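Local coordinates for protein transcriptional regulator, MerR-family (Cupriavidus metallidurans CH34, PDB 5GPE) that recognises lead(II) and, as a dimeric regulator of the MerR family, probably binds DNA to control transcription, at residues Q91-T94 and K95-E98; R47-F50 and I51-R55; A101-R104 and E105-L109; V18-Y21 and E22-L26. All blocks are in the same frame, centred on the assembly; numbering follows the deposited sequence.

Contact 1: Q91-T94 and K95-E98; sequences QVRT and KMKE
In Met96 the first torsion (chi1 -79°) lays CG beside the backbone N, and a bend at the last one (chi3 -66°) curls the methyl CE back over the preceding turn toward Val92 and Arg93. Val92 meets it with CG1, the branch that stands anti to its own N (chi1 171°), and Val92 CG1 to Met96 CE measures 3.9 Å. Arg93 CG is 4.1 Å from Met96 CE, and between these two flanking side chains the methyl lies against the backbone, 3.6 Å from both Val92 O and Arg93 CA. Helix 79-111, to which all these residues belong, is the long dimerisation helix of MerR-family regulators and is predicted to form a coiled coil over much of its length. Accordingly, Val92 also packs on Leu102 of the second subunit and Met96 on Glu103 of that subunit, while the extended chain of Arg93 carries NE across the interface to a salt bridge with the same Glu103. On another side of the helix Thr94 and Glu98 run side by side, pointing the same way, with Thr94 CG2 3.7 Å from Glu98 OE1; this is a van der Waals approach, the hydroxyl OG1 being bonded instead to Ala90 O. Beneath the side chains the regular i to i+4 bonds continue, from Met96 N to Val92 O at 3.0 Å and from Glu98 N to Thr94 O at 3.1 Å.

Contact 2: R47-F50 and I51-R55; sequences RLLF and IRRCR
Phe50 and Cys54, one turn apart on helix 42-56, form a sulfur-aromatic contact within the MerR-type helix-turn-helix domain, which is of the winged-helix class in this family. Arg53, next to Cys54 in the chain, runs back, extended, along the preceding turn of its helix. Arg53 CB starts 3.7 Å from Leu49 O, and Arg53 CG comes closer, 3.4 Å from Leu49 O. The extended chain then carries CD and NE past that carbonyl until the guanidinium lies with one face toward Leu49 O. At the tip, Arg53 NH1 is 3.7 Å from Leu49 CB, and NH2 looks toward CB and CD1 of the same leucine. NH1 makes its hydrogen bond beyond the helix, to Leu128 O of the second subunit, so the arginine spans from its own helix to the partner chain.

Leu49 is shared with a second arginine. Its CD2 sits over one face of the Arg52 guanidinium, displaced toward the rim, with Leu49 CD2 to Arg52 NH2 at 3.6 Å; the NH2 group is held by a bond to Ala11 O. Towards the core, Ile51 CD1 lies 3.9 Å from Arg47 CG, where the arginine chain bends away to bond Leu26 O through NH1. Phe50 CG stands anti to the backbone N (chi1 -180°), and Cys54 SG approaches the Phe50 ring obliquely, 4.0 Å from its centroid and 33° off the normal, nearest to CE1.

Contact 3: A101-R104 and E105-L109; sequences ALER and ELMDL
Leu102 and Leu106 meet one turn apart, with Leu102 CG 3.9 Å from Leu106 CD1 and the CD1 branch of Leu102 at 4.0 Å from Leu106 CG. The two branched ends overlap at an angle rather than running alongside each other. The other side-chain pair in this first shell is mixed: the sulfur of Met107 lies against the carboxylate of Glu103, Met107 SD to Glu103 CD 3.7 Å, with both oxygens of Glu103 at similar range. Met107 reaches it because its CG, beside the backbone N (chi1 -71°), first passes Glu103 O at 3.2 Å and so brings SD round to the acid. Backbone bonds one turn long hold both pairs in step, from Leu106 N to Leu102 O at 2.9 Å and from Met107 N to Glu103 O at 2.9 Å.

What fixes the carboxylate of Glu103 lies further out. OE1 pairs with Arg100, and Arg93 of the second subunit supplies a second grip on this buried acid, which would favour its charged form. Glu105 likewise reaches across, to Lys57 of the second subunit. The whole arrangement belongs to the coiled coil predicted over much of helix 79-111, through which MerR-family proteins dimerise: Leu106 packs on Ile89 of the other subunit, whereas Leu109, one turn beyond Glu105, turns to Ile124 and Ser127 of the short helix 123-128.

Contact 4: V18-Y21 and E22-L26; sequences VRFY and ESEGL
Tyr21 and Leu26 face each other across the end of helix 15-23, where hydrogen bonds close the last turn. Tyr21 O accepts a bond from Leu26 N at 3.0 Å, reaching over Gly25, whose positive phi (74°) lets the chain turn back; together with the bond from Gly25 N to Glu22 O this makes a Schellman motif. Phe20 O is used twice, by Glu24 N at 3.0 Å and by Ser23 OG at 2.7 Å. That hydroxyl is placed between the backbone N and the carbonyl carbon (chi1 68°), from where OG bends down to the oxygen of the residue three before it.

Among apolar contacts, Tyr21 CD1 and Leu26 CD1 approach to 4.0 Å, the methyl meeting the ring obliquely. Around them Tyr21 packs on Leu48 and Ile51, and Leu26 on Ile51 and Leu68, which joins the helix end to the core of the MerR-type helix-turn-helix domain. A CH-pi contact forms on another side, where Glu24 CG lies over one face of the Phe20 ring, 4.3 Å from the centroid.

The acidic side chains find partners beyond the turn: Glu24 OE1 pairs with Arg65, and Glu22 OE2 bonds Tyr40 OH. Arg19 runs beside Glu22 with Arg19 NE still 5.0 Å from Glu22 OE1, too far for a direct bridge. Phe20 O and Tyr21 O, carbonyls of the last turn, are both met by donors close by in the chain, so these two acceptors are satisfied locally, while Tyr21 OH is itself hydrogen-bonded to Arg55 on helix 42-56.

The four contacts fall into two groups. Contacts 2 and 4 lie in the DNA-binding domain with centres 12 Å apart and touch directly: Ile51 CG2 packs 3.7 Å from Tyr21 CZ, and Leu48 CD2 lies 3.5 Å from Tyr21 CD2. Contacts 1 and 3 follow each other on helix 79-111, centres 16 Å apart, and each faces the other's counterpart across the dimer interface. Contacts 1, 2 and 3 all touch the second subunit, whereas contact 4 does not. Cys113 and Cys122 bind lead(II). A lead(II) ion lies about 13 Å from the side chain of Leu106, and a lead(II) ion about 11 Å from that of Phe50.

Contact 1: Q91-T94 and K95-E98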
loop_
_atom_site.group_PDB
_atom_site.type_symbol
_atom_site.label_atom_id
_atom_site.label_comp_id
_atom_site.label_asym_id
_atom_site.label_seq_id
_atom_site.Cartn_x
_atom_site.Cartn_y
_atom_site.Cartn_z
ATOM N N GLN B 91 3.115 -6.428 -12.349
ATOM C CA GLN B 91 2.347 -5.758 -11.285
ATOM C C GLN B 91 2.619 -4.247 -11.171
ATOM O O GLN B 91 1.690 -3.437 -11.050
ATOM C CB GLN B 91 2.639 -6.391 -9.933
ATOM C CG GLN B 91 1.477 -7.153 -9.357
ATOM C CD GLN B 91 1.897 -8.121 -8.272
ATOM O OE1 GLN B 91 1.532 -9.296 -8.313
ATOM N NE2 GLN B 91 2.678 -7.638 -7.296
ATOM N N VAL B 92 3.895 -3.891 -11.179
ATOM C CA VAL B 92 4.302 -2.496 -11.073
ATOM C C VAL B 92 3.842 -1.694 -12.281
ATOM O O VAL B 92 3.420 -0.535 -12.144
ATOM C CB VAL B 92 5.838 -2.387 -10.879
ATOM C CG1 VAL B 92 6.317 -0.953 -10.992
ATOM C CG2 VAL B 92 6.200 -2.917 -9.501
ATOM N N ARG B 93 3.923 -2.298 -13.464
ATOM C CA ARG B 93 3.491 -1.637 -14.697
ATOM C C ARG B 93 1.989 -1.321 -14.694
ATOM O O ARG B 93 1.567 -0.248 -15.124
ATOM C CB ARG B 93 3.873 -2.472 -15.925
ATOM C CG ARG B 93 5.371 -2.417 -16.221
ATOM C CD ARG B 93 5.793 -3.417 -17.280
ATOM N NE ARG B 93 7.207 -3.256 -17.576
ATOM C CZ ARG B 93 7.965 -4.082 -18.296
ATOM N NH1 ARG B 93 7.480 -5.191 -18.822
ATOM N NH2 ARG B 93 9.247 -3.781 -18.464
ATOM N N THR B 94 1.194 -2.256 -14.190
ATOM C CA THR B 94 -0.261 -2.043 -14.092
ATOM C C THR B 94 -0.571 -0.932 -13.074
ATOM O O THR B 94 -1.418 -0.076 -13.312
ATOM C CB THR B 94 -0.982 -3.341 -13.716
ATOM O OG1 THR B 94 -0.743 -4.310 -14.734
ATOM C CG2 THR B 94 -2.490 -3.117 -13.572
ATOM N N LYS B 95 0.134 -0.946 -11.953
ATOM C CA LYS B 95 -0.040 0.082 -10.924
ATOM C C LYS B 95 0.291 1.482 -11.463
ATOM O O LYS B 95 -0.409 2.435 -11.171
ATOM C CB LYS B 95 0.796 -0.249 -9.677
ATOM C CG LYS B 95 0.618 0.715 -8.523
ATOM C CD LYS B 95 -0.802 0.686 -7.949
ATOM C CE LYS B 95 -1.044 1.870 -6.995
ATOM N NZ LYS B 95 -0.293 1.720 -5.721
ATOM N N MET B 96 1.341 1.590 -12.267
ATOM C CA MET B 96 1.724 2.877 -12.880
ATOM C C MET B 96 0.632 3.435 -13.803
ATOM O O MET B 96 0.347 4.639 -13.793
ATOM C CB MET B 96 3.056 2.760 -13.636
ATOM C CG MET B 96 4.265 2.793 -12.703
ATOM S SD MET B 96 5.879 2.731 -13.527
ATOM C CE MET B 96 5.844 1.110 -14.216
ATOM N N LYS B 97 0.009 2.553 -14.573
ATOM C CA LYS B 97 -1.130 2.948 -15.424
ATOM C C LYS B 97 -2.301 3.470 -14.601
ATOM O O LYS B 97 -2.865 4.510 -14.913
ATOM C CB LYS B 97 -1.600 1.794 -16.295
ATOM C CG LYS B 97 -0.695 1.521 -17.475
ATOM C CD LYS B 97 -0.990 0.147 -18.045
ATOM C CE LYS B 97 -0.350 -0.041 -19.400
ATOM N NZ LYS B 97 -0.787 -1.339 -19.987
ATOM N N GLU B 98 -2.653 2.733 -13.555
ATOM C CA GLU B 98 -3.729 3.118 -12.633
ATOM C C GLU B 98 -3.446 4.439 -11.917
ATOM O O GLU B 98 -4.317 5.306 -11.843
ATOM C CB GLU B 98 -4.001 2.018 -11.603
ATOM C CG GLU B 98 -4.530 0.715 -12.212
ATOM C CD GLU B 98 -5.098 -0.267 -11.181
ATOM O OE1 GLU B 98 -4.910 -1.508 -11.335
ATOM O OE2 GLU B 98 -5.762 0.200 -10.220
#

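Contact 2: R47-F50 and I51-R55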
loop_
_atom_site.group_PDB
_atom_site.type_symbol
_atom_site.label_atom_id
_atom_site.label_comp_id
_atom_site.label_asym_id
_atom_site.label_seq_id
_atom_site.Cartn_x
_atom_site.Cartn_y
_atom_site.Cartn_z
ATOM N N ARG B 47 21.539 -13.729 6.043
ATOM C CA ARG B 47 20.129 -13.896 5.786
ATOM C C ARG B 47 19.410 -12.555 5.931
ATOM O O ARG B 47 18.663 -12.175 5.107
ATOM C CB ARG B 47 19.551 -14.889 6.752
ATOM C CG ARG B 47 18.058 -14.933 6.779
ATOM C CD ARG B 47 17.577 -15.465 5.492
ATOM N NE ARG B 47 18.083 -16.771 5.152
ATOM C CZ ARG B 47 17.495 -17.911 5.442
ATOM N NH1 ARG B 47 16.408 -17.947 6.136
ATOM N NH2 ARG B 47 18.024 -19.022 5.018
ATOM N N LEU B 48 19.689 -11.842 6.987
ATOM C CA LEU B 48 19.097 -10.524 7.214
ATOM C C LEU B 48 19.436 -9.528 6.119
ATOM O O LEU B 48 18.575 -8.758 5.686
ATOM C CB LEU B 48 19.510 -9.956 8.572
ATOM C CG LEU B 48 18.852 -10.593 9.795
ATOM C CD1 LEU B 48 19.500 -10.081 11.068
ATOM C CD2 LEU B 48 17.356 -10.306 9.760
ATOM N N LEU B 49 20.677 -9.573 5.646
ATOM C CA LEU B 49 21.086 -8.728 4.539
ATOM C C LEU B 49 20.333 -9.086 3.249
ATOM O O LEU B 49 19.927 -8.192 2.512
ATOM C CB LEU B 49 22.601 -8.779 4.334
ATOM C CG LEU B 49 23.440 -8.271 5.512
ATOM C CD1 LEU B 49 24.928 -8.399 5.196
ATOM C CD2 LEU B 49 23.114 -6.834 5.901
ATOM N N PHE B 50 20.136 -10.378 2.998
ATOM C CA PHE B 50 19.362 -10.859 1.847
ATOM C C PHE B 50 17.933 -10.341 1.923
ATOM O O PHE B 50 17.418 -9.803 0.960
ATOM C CB PHE B 50 19.365 -12.406 1.796
ATOM C CG PHE B 50 18.593 -12.992 0.640
ATOM C CD1 PHE B 50 17.220 -13.222 0.739
ATOM C CD2 PHE B 50 19.234 -13.332 -0.545
ATOM C CE1 PHE B 50 16.515 -13.764 -0.328
ATOM C CE2 PHE B 50 18.537 -13.877 -1.604
ATOM C CZ PHE B 50 17.173 -14.084 -1.505
ATOM N N ILE B 51 17.319 -10.477 3.086
ATOM C CA ILE B 51 15.961 -9.970 3.338
ATOM C C ILE B 51 15.875 -8.450 3.110
ATOM O O ILE B 51 14.939 -7.971 2.465
ATOM C CB ILE B 51 15.472 -10.314 4.767
ATOM C CG1 ILE B 51 15.297 -11.834 4.914
ATOM C CG2 ILE B 51 14.137 -9.630 5.079
ATOM C CD1 ILE B 51 15.191 -12.300 6.341
ATOM N N ARG B 52 16.833 -7.705 3.617
ATOM C CA ARG B 52 16.902 -6.273 3.473
ATOM C C ARG B 52 16.927 -5.878 2.006
ATOM O O ARG B 52 16.229 -5.019 1.627
ATOM C CB ARG B 52 18.123 -5.668 4.198
ATOM C CG ARG B 52 18.332 -4.172 3.998
ATOM C CD ARG B 52 19.799 -3.798 3.787
ATOM N NE ARG B 52 20.452 -3.727 5.066
ATOM C CZ ARG B 52 21.744 -3.497 5.279
ATOM N NH1 ARG B 52 22.576 -3.332 4.268
ATOM N NH2 ARG B 52 22.179 -3.443 6.505
ATOM N N ARG B 53 17.744 -6.536 1.209
ATOM C CA ARG B 53 17.843 -6.203 -0.226
ATOM C C ARG B 53 16.544 -6.519 -0.976
ATOM O O ARG B 53 16.136 -5.766 -1.865
ATOM C CB ARG B 53 19.026 -6.904 -0.879
ATOM C CG ARG B 53 20.383 -6.435 -0.346
ATOM C CD ARG B 53 21.519 -7.248 -0.930
ATOM N NE ARG B 53 22.748 -7.034 -0.170
ATOM C CZ ARG B 53 23.396 -7.945 0.561
ATOM N NH1 ARG B 53 22.979 -9.209 0.662
ATOM N NH2 ARG B 53 24.496 -7.575 1.205
ATOM N N CYS B 54 15.904 -7.631 -0.615
ATOM C CA CYS B 54 14.620 -7.993 -1.199
ATOM C C CYS B 54 13.541 -6.965 -0.878
ATOM O O CYS B 54 12.766 -6.568 -1.761
ATOM C CB CYS B 54 14.161 -9.357 -0.714
ATOM S SG CYS B 54 15.117 -10.740 -1.340
ATOM N N ARG B 55 13.470 -6.541 0.379
ATOM C CA ARG B 55 12.431 -5.594 0.790
ATOM C C ARG B 55 12.623 -4.237 0.145
ATOM O O ARG B 55 11.657 -3.589 -0.200
ATOM C CB ARG B 55 12.360 -5.467 2.302
ATOM C CG ARG B 55 11.933 -6.768 2.954
ATOM C CD ARG B 55 11.537 -6.551 4.391
ATOM N NE ARG B 55 10.165 -6.061 4.501
ATOM C CZ ARG B 55 9.626 -5.597 5.624
ATOM N NH1 ARG B 55 10.345 -5.523 6.744
ATOM N NH2 ARG B 55 8.358 -5.192 5.626
#

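Contact 3: A101-R104 and E105-L109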
loop_
_atom_site.group_PDB
_atom_site.type_symbol
_atom_site.label_atom_id
_atom_site.label_comp_id
_atom_site.label_asym_id
_atom_site.label_seq_id
_atom_site.Cartn_x
_atom_site.Cartn_y
_atom_site.Cartn_z
ATOM N N ALA B 101 -3.805 7.439 -14.368
ATOM C CA ALA B 101 -5.238 7.717 -14.542
ATOM C C ALA B 101 -5.794 8.440 -13.311
ATOM O O ALA B 101 -6.588 9.362 -13.453
ATOM C CB ALA B 101 -6.022 6.445 -14.820
ATOM N N LEU B 102 -5.345 8.046 -12.113
ATOM C CA LEU B 102 -5.768 8.716 -10.879
ATOM C C LEU B 102 -5.312 10.174 -10.864
ATOM O O LEU B 102 -6.092 11.068 -10.532
ATOM C CB LEU B 102 -5.263 7.976 -9.646
ATOM C CG LEU B 102 -5.470 8.652 -8.290
ATOM C CD1 LEU B 102 -6.967 8.809 -7.994
ATOM C CD2 LEU B 102 -4.768 7.859 -7.196
ATOM N N GLU B 103 -4.049 10.404 -11.235
ATOM C CA GLU B 103 -3.515 11.764 -11.336
ATOM C C GLU B 103 -4.376 12.654 -12.248
ATOM O O GLU B 103 -4.751 13.757 -11.855
ATOM C CB GLU B 103 -2.079 11.768 -11.859
ATOM C CG GLU B 103 -1.424 13.150 -11.791
ATOM C CD GLU B 103 -0.560 13.511 -13.010
ATOM O OE1 GLU B 103 -0.865 12.984 -14.090
ATOM O OE2 GLU B 103 0.369 14.372 -12.955
ATOM N N ARG B 104 -4.701 12.146 -13.432
ATOM C CA ARG B 104 -5.524 12.891 -14.388
ATOM C C ARG B 104 -6.942 13.160 -13.851
ATOM O O ARG B 104 -7.511 14.238 -14.048
ATOM C CB ARG B 104 -5.577 12.176 -15.740
ATOM C CG ARG B 104 -4.221 12.137 -16.442
ATOM C CD ARG B 104 -4.300 11.572 -17.851
ATOM N NE ARG B 104 -5.148 12.416 -18.690
ATOM C CZ ARG B 104 -5.871 12.008 -19.736
ATOM N NH1 ARG B 104 -6.623 12.889 -20.389
ATOM N NH2 ARG B 104 -5.864 10.742 -20.137
ATOM N N GLU B 105 -7.486 12.184 -13.140
ATOM C CA GLU B 105 -8.795 12.318 -12.469
ATOM C C GLU B 105 -8.781 13.433 -11.395
ATOM O O GLU B 105 -9.687 14.257 -11.312
ATOM C CB GLU B 105 -9.181 10.992 -11.809
ATOM C CG GLU B 105 -10.649 10.683 -11.850
ATOM C CD GLU B 105 -11.036 9.465 -11.026
ATOM O OE1 GLU B 105 -10.244 8.498 -10.945
ATOM O OE2 GLU B 105 -12.149 9.483 -10.468
ATOM N N LEU B 106 -7.741 13.428 -10.574
ATOM C CA LEU B 106 -7.587 14.427 -9.516
ATOM C C LEU B 106 -7.330 15.827 -10.080
ATOM O O LEU B 106 -7.819 16.803 -9.533
ATOM C CB LEU B 106 -6.469 14.023 -8.549
ATOM C CG LEU B 106 -6.744 12.794 -7.685
ATOM C CD1 LEU B 106 -5.479 12.354 -6.952
ATOM C CD2 LEU B 106 -7.842 13.041 -6.668
ATOM N N MET B 107 -6.584 15.915 -11.178
ATOM C CA MET B 107 -6.381 17.201 -11.868
ATOM C C MET B 107 -7.711 17.790 -12.364
ATOM O O MET B 107 -7.966 18.988 -12.244
ATOM C CB MET B 107 -5.401 17.041 -13.033
ATOM C CG MET B 107 -3.956 16.819 -12.567
ATOM S SD MET B 107 -2.851 16.312 -13.910
ATOM C CE MET B 107 -2.748 17.867 -14.812
ATOM N N ASP B 108 -8.560 16.932 -12.911
ATOM C CA ASP B 108 -9.894 17.354 -13.346
ATOM C C ASP B 108 -10.730 17.854 -12.147
ATOM O O ASP B 108 -11.395 18.891 -12.217
ATOM C CB ASP B 108 -10.605 16.208 -14.063
ATOM C CG ASP B 108 -11.850 16.670 -14.803
ATOM O OD1 ASP B 108 -11.718 17.286 -15.883
ATOM O OD2 ASP B 108 -12.954 16.418 -14.302
ATOM N N LEU B 109 -10.671 17.119 -11.041
ATOM C CA LEU B 109 -11.356 17.512 -9.809
ATOM C C LEU B 109 -10.893 18.902 -9.363
ATOM O O LEU B 109 -11.714 19.779 -9.116
ATOM C CB LEU B 109 -11.129 16.472 -8.702
ATOM C CG LEU B 109 -11.941 16.646 -7.409
ATOM C CD1 LEU B 109 -13.447 16.539 -7.673
ATOM C CD2 LEU B 109 -11.504 15.630 -6.363
#

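Contact 4: V18-Y21 and E22-L26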
loop_
_atom_site.group_PDB
_atom_site.type_symbol
_atom_site.label_atom_id
_atom_site.label_comp_id
_atom_site.label_asym_id
_atom_site.label_seq_id
_atom_site.Cartn_x
_atom_site.Cartn_y
_atom_site.Cartn_z
ATOM N N VAL B 18 14.286 -8.141 13.700
ATOM C CA VAL B 18 14.790 -9.506 13.686
ATOM C C VAL B 18 13.724 -10.475 14.222
ATOM O O VAL B 18 13.479 -11.524 13.625
ATOM C CB VAL B 18 16.090 -9.665 14.519
ATOM C CG1 VAL B 18 16.562 -11.110 14.516
ATOM C CG2 VAL B 18 17.199 -8.775 13.971
ATOM N N ARG B 19 13.112 -10.132 15.359
ATOM C CA ARG B 19 12.076 -10.985 15.965
ATOM C C ARG B 19 10.833 -11.111 15.086
ATOM O O ARG B 19 10.194 -12.156 15.048
ATOM C CB ARG B 19 11.670 -10.468 17.354
ATOM C CG ARG B 19 12.754 -10.632 18.391
ATOM C CD ARG B 19 12.213 -10.797 19.794
ATOM N NE ARG B 19 13.331 -11.072 20.693
ATOM C CZ ARG B 19 13.853 -10.256 21.602
ATOM N NH1 ARG B 19 13.359 -9.041 21.821
ATOM N NH2 ARG B 19 14.899 -10.694 22.307
ATOM N N PHE B 20 10.494 -10.045 14.381
ATOM C CA PHE B 20 9.398 -10.100 13.385
ATOM C C PHE B 20 9.698 -11.136 12.282
ATOM O O PHE B 20 8.868 -11.986 11.969
ATOM C CB PHE B 20 9.175 -8.715 12.779
ATOM C CG PHE B 20 8.173 -8.684 11.670
ATOM C CD1 PHE B 20 6.870 -9.115 11.880
ATOM C CD2 PHE B 20 8.518 -8.177 10.425
ATOM C CE1 PHE B 20 5.933 -9.073 10.852
ATOM C CE2 PHE B 20 7.594 -8.126 9.399
ATOM C CZ PHE B 20 6.297 -8.576 9.614
ATOM N N TYR B 21 10.907 -11.065 11.721
ATOM C CA TYR B 21 11.341 -12.024 10.702
ATOM C C TYR B 21 11.382 -13.460 11.228
ATOM O O TYR B 21 11.012 -14.388 10.513
ATOM C CB TYR B 21 12.705 -11.636 10.139
ATOM C CG TYR B 21 12.740 -10.328 9.393
ATOM C CD1 TYR B 21 11.597 -9.785 8.795
ATOM C CD2 TYR B 21 13.919 -9.614 9.285
ATOM C CE1 TYR B 21 11.646 -8.582 8.119
ATOM C CE2 TYR B 21 13.976 -8.409 8.596
ATOM C CZ TYR B 21 12.831 -7.898 8.027
ATOM O OH TYR B 21 12.862 -6.716 7.334
ATOM N N GLU B 22 11.785 -13.637 12.481
ATOM C CA GLU B 22 11.710 -14.948 13.142
ATOM C C GLU B 22 10.284 -15.468 13.233
ATOM O O GLU B 22 10.014 -16.612 12.873
ATOM C CB GLU B 22 12.290 -14.896 14.555
ATOM C CG GLU B 22 13.797 -14.799 14.577
ATOM C CD GLU B 22 14.387 -14.900 15.973
ATOM O OE1 GLU B 22 13.837 -14.271 16.909
ATOM O OE2 GLU B 22 15.418 -15.585 16.117
ATOM N N SER B 23 9.376 -14.627 13.722
ATOM C CA SER B 23 7.956 -15.010 13.842
ATOM C C SER B 23 7.328 -15.356 12.480
ATOM O O SER B 23 6.415 -16.167 12.416
ATOM C CB SER B 23 7.139 -13.919 14.542
ATOM O OG SER B 23 7.042 -12.764 13.726
ATOM N N GLU B 24 7.847 -14.752 11.408
ATOM C CA GLU B 24 7.386 -15.024 10.034
ATOM C C GLU B 24 8.116 -16.180 9.312
ATOM O O GLU B 24 7.847 -16.442 8.145
ATOM C CB GLU B 24 7.473 -13.741 9.196
ATOM C CG GLU B 24 6.437 -12.711 9.582
ATOM C CD GLU B 24 5.019 -13.175 9.295
ATOM O OE1 GLU B 24 4.638 -13.590 8.155
ATOM O OE2 GLU B 24 4.286 -13.155 10.274
ATOM N N GLY B 25 9.003 -16.885 10.006
ATOM C CA GLY B 25 9.671 -18.057 9.446
ATOM C C GLY B 25 10.743 -17.738 8.418
ATOM O O GLY B 25 11.102 -18.603 7.627
ATOM N N LEU B 26 11.286 -16.523 8.457
ATOM C CA LEU B 26 12.317 -16.100 7.501
ATOM C C LEU B 26 13.742 -16.345 7.964
ATOM O O LEU B 26 14.676 -16.175 7.186
ATOM C CB LEU B 26 12.154 -14.629 7.157
ATOM C CG LEU B 26 10.767 -14.210 6.644
ATOM C CD1 LEU B 26 10.798 -12.741 6.256
ATOM C CD2 LEU B 26 10.298 -15.047 5.468
#